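PDB 3HDU: putative thioesterase from Syntrophus aciditrophicus SB, which probably hydrolyses thioesters; it is a hot-dog-fold protein of the PaaI-like thioesterase family whose own substrate is not established. Local coordinates for residues V42-E47 with D71-L76. Sequence-based numbering, arbitrary orientation.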
ATOM      1  N   VAL A  42     -19.944 -13.602   2.808  1.00 72.61           N
ATOM      2  CA  VAL A  42     -20.029 -14.915   2.137  1.00 72.27           C
ATOM      3  C   VAL A  42     -18.961 -15.847   2.725  1.00 71.95           C
ATOM      4  O   VAL A  42     -18.004 -15.379   3.340  1.00 71.84           O
ATOM      5  CB  VAL A  42     -19.855 -14.829   0.595  1.00 72.09           C
ATOM      6  CG1 VAL A  42     -20.903 -13.909  -0.007  1.00 71.91           C
ATOM      7  CG2 VAL A  42     -18.446 -14.372   0.213  1.00 72.08           C
ATOM      8  N   LYS A  43     -19.129 -17.150   2.522  1.00 71.76           N
ATOM      9  CA  LYS A  43     -18.198 -18.160   3.044  1.00 71.90           C
ATOM     10  C   LYS A  43     -18.123 -19.359   2.095  1.00 71.78           C
ATOM     11  O   LYS A  43     -19.139 -20.021   1.855  1.00 71.71           O
ATOM     12  CB  LYS A  43     -18.656 -18.612   4.436  1.00 72.05           C
ATOM     13  CG  LYS A  43     -17.714 -19.553   5.188  1.00 72.29           C
ATOM     14  CD  LYS A  43     -18.355 -20.003   6.495  1.00 72.41           C
ATOM     15  CE  LYS A  43     -17.543 -21.083   7.190  1.00 72.73           C
ATOM     16  NZ  LYS A  43     -18.304 -21.707   8.328  1.00 72.71           N
ATOM     17  N   LEU A  44     -16.928 -19.613   1.554  1.00 71.66           N
ATOM     18  CA  LEU A  44     -16.668 -20.746   0.661  1.00 71.63           C
ATOM     19  C   LEU A  44     -15.683 -21.710   1.314  1.00 71.69           C
ATOM     20  O   LEU A  44     -14.759 -21.278   2.003  1.00 71.86           O
ATOM     21  CB  LEU A  44     -16.081 -20.260  -0.667  1.00 71.52           C
ATOM     22  CG  LEU A  44     -16.937 -19.354  -1.555  1.00 71.46           C
ATOM     23  CD1 LEU A  44     -16.136 -18.957  -2.773  1.00 71.22           C
ATOM     24  CD2 LEU A  44     -18.228 -20.039  -1.980  1.00 71.33           C
ATOM     25  N   SER A  45     -15.908 -23.010   1.120  1.00 72.00           N
ATOM     26  CA  SER A  45     -14.996 -24.063   1.589  1.00 72.10           C
ATOM     27  C   SER A  45     -14.421 -24.723   0.342  1.00 72.23           C
ATOM     28  O   SER A  45     -15.134 -24.925  -0.645  1.00 72.17           O
ATOM     29  CB  SER A  45     -15.694 -25.074   2.489  1.00 71.93           C
ATOM     30  OG  SER A  45     -16.754 -25.715   1.819  1.00 72.48           O
ATOM     31  N   PHE A  46     -13.128 -25.032   0.394  1.00 72.67           N
ATOM     32  CA  PHE A  46     -12.393 -25.621  -0.720  1.00 72.81           C
ATOM     33  C   PHE A  46     -11.779 -26.950  -0.314  1.00 73.53           C
ATOM     34  O   PHE A  46     -11.531 -27.175   0.868  1.00 73.10           O
ATOM     35  CB  PHE A  46     -11.292 -24.666  -1.161  1.00 72.39           C
ATOM     36  CG  PHE A  46     -11.801 -23.344  -1.663  1.00 72.34           C
ATOM     37  CD1 PHE A  46     -12.017 -22.281  -0.781  1.00 72.30           C
ATOM     38  CD2 PHE A  46     -12.073 -23.155  -3.021  1.00 72.19           C
ATOM     39  CE1 PHE A  46     -12.500 -21.044  -1.249  1.00 72.38           C
ATOM     40  CE2 PHE A  46     -12.552 -21.925  -3.500  1.00 72.14           C
ATOM     41  CZ  PHE A  46     -12.765 -20.868  -2.615  1.00 72.15           C
ATOM     42  N   GLU A  47     -11.543 -27.818  -1.301  1.00 74.60           N
ATOM     43  CA  GLU A  47     -10.931 -29.133  -1.080  1.00 75.63           C
ATOM     44  C   GLU A  47      -9.906 -29.455  -2.170  1.00 76.32           C
ATOM     45  O   GLU A  47     -10.250 -29.500  -3.347  1.00 76.37           O
ATOM     46  CB  GLU A  47     -12.006 -30.229  -1.035  1.00 75.71           C
ATOM     47  CG  GLU A  47     -11.478 -31.630  -0.651  1.00 75.98           C
ATOM     48  CD  GLU A  47     -12.544 -32.712  -0.632  1.00 76.16           C
ATOM     49  OE1 GLU A  47     -13.751 -32.396  -0.555  1.00 76.97           O
ATOM     50  OE2 GLU A  47     -12.163 -33.898  -0.694  1.00 75.97           O
ATOM     51  N   ASP A  71      -9.773 -14.761  -4.423  1.00 73.42           N
ATOM     52  CA  ASP A  71     -10.360 -14.035  -5.553  1.00 73.75           C
ATOM     53  C   ASP A  71     -11.791 -14.496  -5.859  1.00 74.23           C
ATOM     54  O   ASP A  71     -12.649 -13.666  -6.177  1.00 74.61           O
ATOM     55  CB  ASP A  71      -9.483 -14.189  -6.811  1.00 73.77           C
ATOM     56  CG  ASP A  71      -9.911 -13.267  -7.955  1.00 74.05           C
ATOM     57  OD1 ASP A  71     -10.283 -12.106  -7.696  1.00 74.12           O
ATOM     58  OD2 ASP A  71      -9.854 -13.699  -9.123  1.00 74.52           O
HETATM   59  N   MSE A  72     -12.029 -15.809  -5.781  1.00 74.52           N
HETATM   60  CA  MSE A  72     -13.361 -16.391  -6.000  1.00 74.89           C
HETATM   61  C   MSE A  72     -14.336 -16.017  -4.885  1.00 74.03           C
HETATM   62  O   MSE A  72     -15.487 -15.678  -5.170  1.00 73.93           O
HETATM   63  CB  MSE A  72     -13.288 -17.920  -6.130  1.00 76.30           C
HETATM   64  CG  MSE A  72     -12.617 -18.413  -7.409  1.00 77.45           C
HETATM   65 SE   MSE A  72     -13.610 -17.979  -9.020  0.75 79.47          SE
HETATM   66  CE  MSE A  72     -15.251 -18.922  -8.643  1.00 79.05           C
ATOM     67  N   THR A  73     -13.874 -16.104  -3.631  1.00 72.74           N
ATOM     68  CA  THR A  73     -14.671 -15.724  -2.456  1.00 71.92           C
ATOM     69  C   THR A  73     -15.046 -14.244  -2.541  1.00 71.86           C
ATOM     70  O   THR A  73     -16.208 -13.884  -2.317  1.00 71.51           O
ATOM     71  CB  THR A  73     -13.925 -16.013  -1.120  1.00 71.50           C
ATOM     72  OG1 THR A  73     -13.574 -17.397  -1.051  1.00 70.87           O
ATOM     73  CG2 THR A  73     -14.784 -15.661   0.093  1.00 71.14           C
ATOM     74  N   ALA A  74     -14.061 -13.409  -2.883  1.00 71.61           N
ATOM     75  CA  ALA A  74     -14.266 -11.960  -3.062  1.00 71.85           C
ATOM     76  C   ALA A  74     -15.264 -11.656  -4.193  1.00 71.61           C
ATOM     77  O   ALA A  74     -16.102 -10.762  -4.060  1.00 71.84           O
ATOM     78  CB  ALA A  74     -12.936 -11.256  -3.325  1.00 71.02           C
ATOM     79  N   GLY A  75     -15.167 -12.407  -5.288  1.00 71.47           N
ATOM     80  CA  GLY A  75     -16.078 -12.268  -6.430  1.00 71.31           C
ATOM     81  C   GLY A  75     -17.534 -12.542  -6.088  1.00 70.89           C
ATOM     82  O   GLY A  75     -18.422 -11.825  -6.554  1.00 71.38           O
ATOM     83  N   LEU A  76     -17.766 -13.574  -5.275  1.00 70.57           N
ATOM     84  CA  LEU A  76     -19.103 -13.917  -4.780  1.00 70.14           C
ATOM     85  C   LEU A  76     -19.615 -12.847  -3.808  1.00 70.47           C
ATOM     86  O   LEU A  76     -20.788 -12.490  -3.867  1.00 71.01           O
ATOM     87  CB  LEU A  76     -19.097 -15.295  -4.104  1.00 70.07           C
ATOM     88  CG  LEU A  76     -20.409 -15.861  -3.544  1.00 69.82           C
ATOM     89  CD1 LEU A  76     -21.500 -15.869  -4.593  1.00 69.61           C
ATOM     90  CD2 LEU A  76     -20.182 -17.259  -2.999  1.00 69.74           C
TER
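Residues 42-47 of strand 41-48 run across residues 71-76 of helix 58-85, the long central helix wrapped by the antiparallel sheet of the hot-dog fold, the segment axes 8.2 Å apart at their closest and their directions 147° apart. Apolar contacts carry the interface. Val-42, Leu-44 and Phe-46, on the inward side of the strand, meet Thr-73 and Leu-76, one turn apart on the helix. Leu-44 straddles both: its CD1 methyl lies 3.6 Å from Thr-73 CA, while the side chains of Leu-44 and Leu-76 cross obliquely and meet through their CD2 methyls at 3.5 Å. Leu-76, with CG anti to the backbone N (chi1 -179°), also brings CG to 4.1 Å from Val-42 CG1. The other branch of Val-42, CG2, approaches the Thr-73 CG2 methyl at 3.9 Å.

Polar atoms enter this seam without bonding across it. Thr-73 O lies 3.4 Å from Val-42 CG2, a van der Waals contact. Thr-73 OG1, anti to its own carbonyl carbon (chi1 -57°), faces Leu-44 CD1 at 3.5 Å and sits at the edge of the Phe-46 ring, near its plane, 3.8 Å from CE1. Its hydrogen bond goes back along the helix to Ala-69 O.

Outside the pair, the Phe-46 ring meets that of Phe-119, and Leu-76 also touches Val-16 and Phe-20 of helix 7-22. An alanine in place of Leu-44 would remove both methyl branches and is likely to loosen the packing of the strand against Thr-73 and Leu-76. With no hydrogen bond between the segments, their fit rests on side-chain shape and burial, and the one hydroxyl at the interface is satisfied within its own helix.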